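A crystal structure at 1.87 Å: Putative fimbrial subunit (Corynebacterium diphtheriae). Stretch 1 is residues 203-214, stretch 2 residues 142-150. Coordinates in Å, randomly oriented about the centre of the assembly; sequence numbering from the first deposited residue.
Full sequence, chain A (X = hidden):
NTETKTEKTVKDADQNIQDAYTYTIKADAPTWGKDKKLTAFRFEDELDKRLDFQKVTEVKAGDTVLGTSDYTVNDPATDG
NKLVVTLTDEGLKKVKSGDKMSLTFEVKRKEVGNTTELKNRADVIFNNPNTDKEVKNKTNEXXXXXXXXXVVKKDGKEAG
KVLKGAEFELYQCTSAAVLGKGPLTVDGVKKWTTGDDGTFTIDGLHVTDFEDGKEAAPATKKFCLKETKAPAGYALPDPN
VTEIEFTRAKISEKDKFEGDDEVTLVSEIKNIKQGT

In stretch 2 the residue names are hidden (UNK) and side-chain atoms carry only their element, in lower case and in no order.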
# COMPACT_ATOMS: atom_id res chain seq x y z
N ASP A 203 -6.34 10.06 4.26
CA ASP A 203 -5.90 9.55 2.97
C ASP A 203 -4.52 8.86 3.22
O ASP A 203 -3.48 9.52 3.29
CB ASP A 203 -5.82 10.70 1.94
CG ASP A 203 -5.44 10.26 0.53
OD1 ASP A 203 -5.06 9.09 0.35
OD2 ASP A 203 -5.56 11.07 -0.40
N GLY A 204 -4.52 7.55 3.50
CA GLY A 204 -5.62 6.61 3.39
C GLY A 204 -5.20 5.33 4.05
O GLY A 204 -4.06 5.22 4.53
N LEU A 205 -6.08 4.33 4.06
CA LEU A 205 -5.83 3.11 4.79
C LEU A 205 -5.88 1.90 3.91
O LEU A 205 -6.63 1.87 2.94
CB LEU A 205 -6.87 2.95 5.92
CG LEU A 205 -7.04 4.13 6.89
CD1 LEU A 205 -8.23 3.88 7.84
CD2 LEU A 205 -5.73 4.38 7.67
N HIS A 206 -5.12 0.86 4.29
CA HIS A 206 -5.14 -0.42 3.58
C HIS A 206 -6.48 -1.09 3.82
O HIS A 206 -6.98 -1.13 4.96
CB HIS A 206 -4.02 -1.31 4.14
CG HIS A 206 -3.64 -2.47 3.29
ND1 HIS A 206 -4.54 -3.48 2.99
CD2 HIS A 206 -2.44 -2.79 2.77
CE1 HIS A 206 -3.86 -4.38 2.29
NE2 HIS A 206 -2.59 -4.02 2.15
N VAL A 207 -7.10 -1.59 2.76
CA VAL A 207 -8.38 -2.31 2.91
C VAL A 207 -8.15 -3.58 3.74
O VAL A 207 -7.05 -4.17 3.71
CB VAL A 207 -9.07 -2.66 1.57
CG1 VAL A 207 -9.23 -1.41 0.69
CG2 VAL A 207 -8.33 -3.80 0.82
N THR A 208 -9.19 -4.02 4.45
CA THR A 208 -9.05 -5.20 5.31
C THR A 208 -9.30 -6.55 4.62
O THR A 208 -8.89 -7.57 5.16
CB THR A 208 -10.04 -5.09 6.49
OG1 THR A 208 -11.38 -5.04 5.97
CG2 THR A 208 -9.77 -3.86 7.34
N ASP A 209 -9.96 -6.57 3.46
CA ASP A 209 -10.40 -7.84 2.83
C ASP A 209 -9.48 -8.37 1.74
O ASP A 209 -9.77 -9.38 1.12
CB ASP A 209 -11.84 -7.65 2.26
CG ASP A 209 -11.92 -6.59 1.19
OD1 ASP A 209 -11.40 -5.47 1.41
OD2 ASP A 209 -12.46 -6.89 0.10
N PHE A 210 -8.37 -7.67 1.47
CA PHE A 210 -7.45 -8.07 0.41
C PHE A 210 -6.10 -7.56 0.79
O PHE A 210 -5.95 -6.37 1.08
CB PHE A 210 -7.92 -7.49 -0.91
CG PHE A 210 -7.30 -8.11 -2.13
CD1 PHE A 210 -6.07 -7.65 -2.60
CD2 PHE A 210 -7.97 -9.10 -2.85
CE1 PHE A 210 -5.50 -8.20 -3.75
CE2 PHE A 210 -7.41 -9.63 -4.02
CZ PHE A 210 -6.18 -9.17 -4.46
N GLU A 211 -5.12 -8.46 0.84
CA GLU A 211 -3.77 -8.07 1.25
C GLU A 211 -2.75 -9.04 0.71
O GLU A 211 -3.05 -10.22 0.45
CB GLU A 211 -3.65 -7.92 2.78
CG GLU A 211 -3.64 -9.23 3.55
CD GLU A 211 -4.05 -9.11 4.99
OE1 GLU A 211 -4.21 -7.96 5.49
OE2 GLU A 211 -4.22 -10.16 5.64
N ASP A 212 -1.51 -8.52 0.49
CA ASP A 212 -0.41 -9.33 -0.05
C ASP A 212 -0.79 -10.00 -1.40
O ASP A 212 -0.32 -11.10 -1.72
CB ASP A 212 0.09 -10.39 0.98
CG ASP A 212 0.60 -9.81 2.29
OD1 ASP A 212 0.96 -8.59 2.32
OD2 ASP A 212 0.66 -10.56 3.28
N GLY A 213 -1.57 -9.29 -2.20
CA GLY A 213 -1.94 -9.71 -3.54
C GLY A 213 -3.07 -10.73 -3.65
O GLY A 213 -3.37 -11.17 -4.76
N LYS A 214 -3.74 -11.05 -2.55
CA LYS A 214 -4.84 -12.01 -2.64
C LYS A 214 -5.94 -11.70 -1.63
O LYS A 214 -5.71 -10.93 -0.68
CB LYS A 214 -4.30 -13.46 -2.48
CG LYS A 214 -3.80 -13.76 -1.07
CD LYS A 214 -2.94 -15.01 -0.96
CE LYS A 214 -2.58 -15.30 0.49
NZ LYS A 214 -1.82 -14.18 1.14
N UNK A 142 -0.15 -7.87 -9.76
CA UNK A 142 -0.57 -7.91 -8.36
C UNK A 142 -1.28 -6.63 -8.08
O UNK A 142 -1.09 -5.65 -8.79
c UNK A 142 0.58 -8.17 -7.34
c UNK A 142 1.70 -7.12 -7.43
c UNK A 142 1.13 -9.58 -7.49
N UNK A 143 -2.13 -6.63 -7.07
CA UNK A 143 -2.91 -5.44 -6.78
C UNK A 143 -2.86 -5.17 -5.29
O UNK A 143 -2.90 -6.10 -4.48
c UNK A 143 -4.43 -6.14 -8.73
c UNK A 143 -5.13 -4.28 -7.22
c UNK A 143 -4.38 -5.60 -7.29
N UNK A 144 -2.84 -3.88 -4.94
CA UNK A 144 -2.86 -3.37 -3.56
C UNK A 144 -3.99 -2.37 -3.49
O UNK A 144 -4.04 -1.46 -4.33
o UNK A 144 -0.48 -3.69 -3.40
c UNK A 144 -1.51 -2.71 -3.23
c UNK A 144 -1.47 -2.14 -1.82
N UNK A 145 -4.83 -2.46 -2.46
CA UNK A 145 -5.97 -1.55 -2.33
C UNK A 145 -5.91 -0.69 -1.09
O UNK A 145 -5.69 -1.19 0.01
c UNK A 145 -7.12 -4.46 -3.62
c UNK A 145 -8.49 -2.68 -4.45
o UNK A 145 -8.72 -5.56 -6.72
c UNK A 145 -8.87 -3.48 -5.54
c UNK A 145 -7.63 -3.17 -3.46
c UNK A 145 -7.29 -2.34 -2.25
c UNK A 145 -8.37 -4.77 -5.66
c UNK A 145 -7.51 -5.27 -4.69
N UNK A 146 -6.17 0.60 -1.27
CA UNK A 146 -6.25 1.58 -0.19
C UNK A 146 -7.45 2.42 -0.40
O UNK A 146 -7.78 2.69 -1.55
c UNK A 146 -4.99 2.47 -0.10
c UNK A 146 -1.99 0.54 0.33
c UNK A 146 -3.76 1.76 0.41
n UNK A 146 -2.09 0.98 1.58
c UNK A 146 -3.21 1.77 1.65
n UNK A 146 -2.98 0.99 -0.42
N UNK A 147 -8.04 2.93 0.67
CA UNK A 147 -9.19 3.82 0.53
C UNK A 147 -9.10 4.98 1.48
O UNK A 147 -8.27 4.98 2.40
N UNK A 148 -9.91 5.98 1.24
CA UNK A 148 -9.96 7.14 2.14
C UNK A 148 -11.02 6.92 3.21
O UNK A 148 -12.05 6.32 2.95
c UNK A 148 -9.32 10.20 -0.07
c UNK A 148 -9.17 8.75 0.40
c UNK A 148 -10.28 8.40 1.37
n UNK A 148 -9.72 11.70 -1.97
c UNK A 148 -9.35 10.32 -1.56
N UNK A 149 -10.76 7.43 4.42
CA UNK A 149 -11.70 7.36 5.50
C UNK A 149 -12.09 8.78 5.88
O UNK A 149 -11.27 9.52 6.42
c UNK A 149 -11.15 6.57 6.71
c UNK A 149 -13.44 5.91 7.63
c UNK A 149 -11.41 5.90 9.13
c UNK A 149 -12.08 6.57 7.95
N UNK A 150 -13.34 9.16 5.57
CA UNK A 150 -13.85 10.49 5.90
C UNK A 150 -14.74 10.37 7.12
O UNK A 150 -15.66 9.54 7.15
c UNK A 150 -14.63 11.06 4.69
c UNK A 150 -16.07 12.86 3.70
c UNK A 150 -16.75 14.17 4.01
n UNK A 150 -17.27 14.84 2.80
c UNK A 150 -15.29 12.40 4.94
O HOH W 1 -2.57 -6.61 -1.80
O HOH W 2 -3.19 -9.26 -6.67
O HOH W 3 -4.60 -4.83 -0.88

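Position 142 carries three side-chain carbons, one bearing the other two, a fork directly at CB. The CA-to-CB bond runs sideways; the nearest approach is CB of position 142 to CA of Gly 213, 4.8 Å, and the backbones lie side by side there, CA to CA 5.3 Å. The residue is Val 142.

Position 143 has the same three carbons with the same fork, its CB 4.5 Å from CE1 of Phe 210, so it is Val 143. Its backbone does more than its side chain. The O of Val 143 lies 3.4 Å from CE1 of Phe 210, near the plane of that ring at its edge. Two waters join this residue to Gly 213: water 1 donates to O of Val 143 at 2.7 Å and accepts from N of Gly 213 at 2.9 Å, while water 2 accepts from N of Val 143 at 2.9 Å and donates to O of Gly 213 at 2.7 Å.

Position 144 shows one carbon carrying one oxygen and one carbon, a branched hydroxyl side chain whose CA-to-CB bond runs sideways; its terminal carbon comes nearest stretch 1, 4.5 Å from NE2 of His 206. This is Thr 144, and its hydroxyl is satisfied elsewhere in the structure.

At position 145 one carbon leads to a six-carbon ring bearing an oxygen. The ring turns its edge to the face of the Phe 210 ring, with centroids 5.0 Å apart and planes at 80°, and CB packs 3.6 Å from CG2 of Val 207. This is Tyr 145, whose CE2 comes within 3.5 Å of CD1 of Phe 210. Water 3 accepts from N of Tyr 145 at 2.9 Å and donates to O of Phe 210 at 2.8 Å.

Position 146 has one carbon and then a five-membered ring of three carbons and two nitrogens. The edge of the His 206 ring approaches its face, with planes at 63°. It is His 146. The other imidazole is held within its own stretch, ND1 of His 206 donating to O of Val 207 at 2.7 Å.

Position 147 has no side-chain atoms. Its N donates to O of Leu 205 at 2.9 Å, and its O accepts from N of Leu 205 at 2.8 Å. It is Gly 147. That same O leaves no room for a CB on Gly 204: an ideal one would sit 2.7 Å away from O of Gly 147.

Position 148 has four carbons in a row ending in nitrogen, running beside the carboxylate of Asp 203, hence Lys 148. Its NZ stands 4.5 Å from OD2 of Asp 203, beyond a salt bridge.

Position 149 has four carbons forked at the second, a terminal one against CD1 of Leu 205, so Leu 149; its CD2 meets CD1 of Leu 205 at 4.0 Å.

Position 150, another four-carbon chain ending in nitrogen, out of reach of stretch 1, is Lys 150.

The contact changes its means along its length. Antiparallel pairing at Leu 205 and Gly 147 sets the register, and N of Val 207 adds a nearly straight bond to O of Tyr 145, 3.1 Å. Toward Gly 213, in the type I' turn from Glu 211 to Lys 214, waters bridge the backbones, while the Phe 210 and Tyr 145 rings pack directly.

Stretch 2 142-150: VVTYHGKLK
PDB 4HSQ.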